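Local structure of probable branched-chain-amino-acid aminotransferase (Thermotoga maritima MSB8, 3CSW) at residues Leu29-Ser32 with Leu33-Ser37. The protein probably transfers the amino group of leucine, isoleucine or valine to 2-oxoglutarate, using pyridoxal 5'-phosphate as cofactor. Sequence-based numbering, arbitrary orientation.
Sequences LDFS and LFEKS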
ATOM      1  N   LEU A  29     -20.428  26.626 -26.764  1.00 62.81           N
ATOM      2  CA  LEU A  29     -19.871  25.352 -27.181  1.00 61.55           C
ATOM      3  C   LEU A  29     -20.970  24.325 -27.410  1.00 58.45           C
ATOM      4  O   LEU A  29     -22.079  24.468 -26.908  1.00 57.18           O
ATOM      5  CB  LEU A  29     -18.822  24.863 -26.171  1.00 62.66           C
ATOM      6  CG  LEU A  29     -19.206  24.515 -24.733  1.00 63.33           C
ATOM      7  CD1 LEU A  29     -17.978  23.950 -24.050  1.00 62.85           C
ATOM      8  CD2 LEU A  29     -19.741  25.702 -23.966  1.00 63.76           C
ATOM      9  N   ASP A  30     -20.661  23.320 -28.221  1.00 56.55           N
ATOM     10  CA  ASP A  30     -21.573  22.212 -28.460  1.00 56.41           C
ATOM     11  C   ASP A  30     -21.850  21.541 -27.111  1.00 53.04           C
ATOM     12  O   ASP A  30     -20.929  21.321 -26.327  1.00 50.27           O
ATOM     13  CB  ASP A  30     -20.929  21.220 -29.434  1.00 58.37           C
ATOM     14  CG  ASP A  30     -21.903  20.161 -29.945  1.00 68.80           C
ATOM     15  OD1 ASP A  30     -22.930  19.858 -29.288  1.00 80.60           O
ATOM     16  OD2 ASP A  30     -21.627  19.615 -31.033  1.00 84.18           O
ATOM     17  N   PHE A  31     -23.118  21.240 -26.840  1.00 50.77           N
ATOM     18  CA  PHE A  31     -23.503  20.632 -25.576  1.00 48.75           C
ATOM     19  C   PHE A  31     -22.816  19.298 -25.324  1.00 48.44           C
ATOM     20  O   PHE A  31     -22.446  19.000 -24.190  1.00 47.68           O
ATOM     21  CB  PHE A  31     -25.011  20.416 -25.462  1.00 48.14           C
ATOM     22  CG  PHE A  31     -25.389  19.749 -24.183  1.00 47.27           C
ATOM     23  CD1 PHE A  31     -25.551  20.497 -23.026  1.00 45.69           C
ATOM     24  CD2 PHE A  31     -25.473  18.362 -24.104  1.00 46.23           C
ATOM     25  CE1 PHE A  31     -25.847  19.878 -21.825  1.00 48.11           C
ATOM     26  CE2 PHE A  31     -25.767  17.734 -22.907  1.00 43.81           C
ATOM     27  CZ  PHE A  31     -25.961  18.490 -21.766  1.00 46.95           C
ATOM     28  N   SER A  32     -22.661  18.490 -26.367  1.00 48.49           N
ATOM     29  CA  SER A  32     -21.978  17.206 -26.235  1.00 50.05           C
ATOM     30  C   SER A  32     -20.523  17.393 -25.796  1.00 48.05           C
ATOM     31  O   SER A  32     -20.012  16.578 -25.042  1.00 48.33           O
ATOM     32  CB  SER A  32     -22.046  16.413 -27.537  1.00 49.68           C
ATOM     33  OG  SER A  32     -21.465  17.153 -28.589  1.00 56.38           O
ATOM     34  N   LEU A  33     -19.872  18.457 -26.269  1.00 46.07           N
ATOM     35  CA  LEU A  33     -18.522  18.789 -25.829  1.00 45.39           C
ATOM     36  C   LEU A  33     -18.512  19.187 -24.343  1.00 42.85           C
ATOM     37  O   LEU A  33     -17.627  18.781 -23.594  1.00 40.91           O
ATOM     38  CB  LEU A  33     -17.898  19.892 -26.701  1.00 46.48           C
ATOM     39  CG  LEU A  33     -16.431  20.257 -26.391  1.00 47.13           C
ATOM     40  CD1 LEU A  33     -15.679  20.641 -27.643  1.00 51.18           C
ATOM     41  CD2 LEU A  33     -16.323  21.379 -25.370  1.00 51.07           C
ATOM     42  N   PHE A  34     -19.495  19.967 -23.920  1.00 41.07           N
ATOM     43  CA  PHE A  34     -19.605  20.351 -22.521  1.00 40.10           C
ATOM     44  C   PHE A  34     -19.827  19.136 -21.616  1.00 39.09           C
ATOM     45  O   PHE A  34     -19.184  19.020 -20.571  1.00 35.49           O
ATOM     46  CB  PHE A  34     -20.731  21.373 -22.318  1.00 40.37           C
ATOM     47  CG  PHE A  34     -20.997  21.721 -20.868  1.00 39.21           C
ATOM     48  CD1 PHE A  34     -20.044  22.370 -20.109  1.00 42.79           C
ATOM     49  CD2 PHE A  34     -22.207  21.415 -20.275  1.00 43.19           C
ATOM     50  CE1 PHE A  34     -20.292  22.693 -18.785  1.00 41.94           C
ATOM     51  CE2 PHE A  34     -22.456  21.733 -18.960  1.00 48.23           C
ATOM     52  CZ  PHE A  34     -21.497  22.376 -18.212  1.00 45.02           C
ATOM     53  N   GLU A  35     -20.745  18.248 -21.994  1.00 39.42           N
ATOM     54  CA  GLU A  35     -21.027  17.079 -21.162  1.00 40.66           C
ATOM     55  C   GLU A  35     -19.763  16.216 -21.040  1.00 40.63           C
ATOM     56  O   GLU A  35     -19.407  15.776 -19.957  1.00 41.05           O
ATOM     57  CB  GLU A  35     -22.216  16.278 -21.699  1.00 39.15           C
ATOM     58  CG  GLU A  35     -22.690  15.190 -20.736  1.00 42.27           C
ATOM     59  CD  GLU A  35     -23.830  14.337 -21.269  1.00 42.32           C
ATOM     60  OE1 GLU A  35     -24.140  14.419 -22.480  1.00 43.55           O
ATOM     61  OE2 GLU A  35     -24.419  13.578 -20.457  1.00 42.41           O
ATOM     62  N   LYS A  36     -19.074  16.023 -22.155  1.00 40.79           N
ATOM     63  CA  LYS A  36     -17.851  15.240 -22.201  1.00 40.82           C
ATOM     64  C   LYS A  36     -16.678  15.868 -21.435  1.00 38.50           C
ATOM     65  O   LYS A  36     -15.852  15.158 -20.862  1.00 37.92           O
ATOM     66  CB  LYS A  36     -17.459  15.023 -23.669  1.00 43.36           C
ATOM     67  CG  LYS A  36     -16.234  14.138 -23.895  1.00 49.05           C
ATOM     68  CD  LYS A  36     -16.481  12.706 -23.454  1.00 59.70           C
ATOM     69  CE  LYS A  36     -15.225  11.845 -23.569  1.00 62.40           C
ATOM     70  NZ  LYS A  36     -15.497  10.440 -23.113  1.00 61.00           N
ATOM     71  N   SER A  37     -16.616  17.195 -21.425  1.00 35.67           N
ATOM     72  CA  SER A  37     -15.569  17.938 -20.733  1.00 35.09           C
ATOM     73  C   SER A  37     -15.659  17.814 -19.210  1.00 32.12           C
ATOM     74  O   SER A  37     -14.722  18.167 -18.513  1.00 30.74           O
ATOM     75  CB  SER A  37     -15.590  19.427 -21.154  1.00 36.10           C
ATOM     76  OG  SER A  37     -16.714  20.129 -20.606  1.00 42.19           O
TER
HETATM   77  O   HOH W   1     -21.539  13.835 -24.648  1.00 55.37           O
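Leu29, near the end of strand 26-30, meets the side chain of Leu33, four residues on in helix 31-37. The two leucines cross at about a right angle, and CD1 of Leu29 lies 3.3 Å from CD2 of Leu33, closer than two methyl groups normally pack. The same Leu29 methyl also reaches CB of Phe34.

Asp30 is the N-cap. Its OD1 takes the N-H of Ser32 at 3.2 Å, from above the carboxylate plane. Ser32 OG adds a weak bond to the same oxygen. The Asp30 carbonyl starts the helical pattern: Phe34 N donates to its O at 3.1 Å.

Phe31 O accepts from Glu35 N at 2.9 Å. The CB of Phe31 points away from residues 33-37, but with chi1 at 178° the CG stands opposite the backbone N and the ring end comes nearer to them. Its CE1 lies at the edge of the Phe34 ring, near that ring's plane, 4.2 Å from Phe34 CD2. At the other meta position, CE2 of Phe31 lies 3.7 Å from Glu35 OE1, and the ring and carboxylate planes are 50° apart. Glu35 OE2 forms a salt bridge with Lys99 NZ and a hydrogen bond with Tyr101 OH, both of the second subunit.

Ser32 O accepts from Lys36 N, 3.1 Å away. A water also donates to Ser32 O, and weakly to Glu35 OE1. Lys36 NZ is hydrogen-bonded to Gln39 OE1.

Leu29 and Asp30 pair with an antiparallel strand of the second subunit. The Asp30 cap satisfies the Ser32 N-H, while Lys99 of that subunit probably balances the Glu35 charge, tying the helix start to the interface.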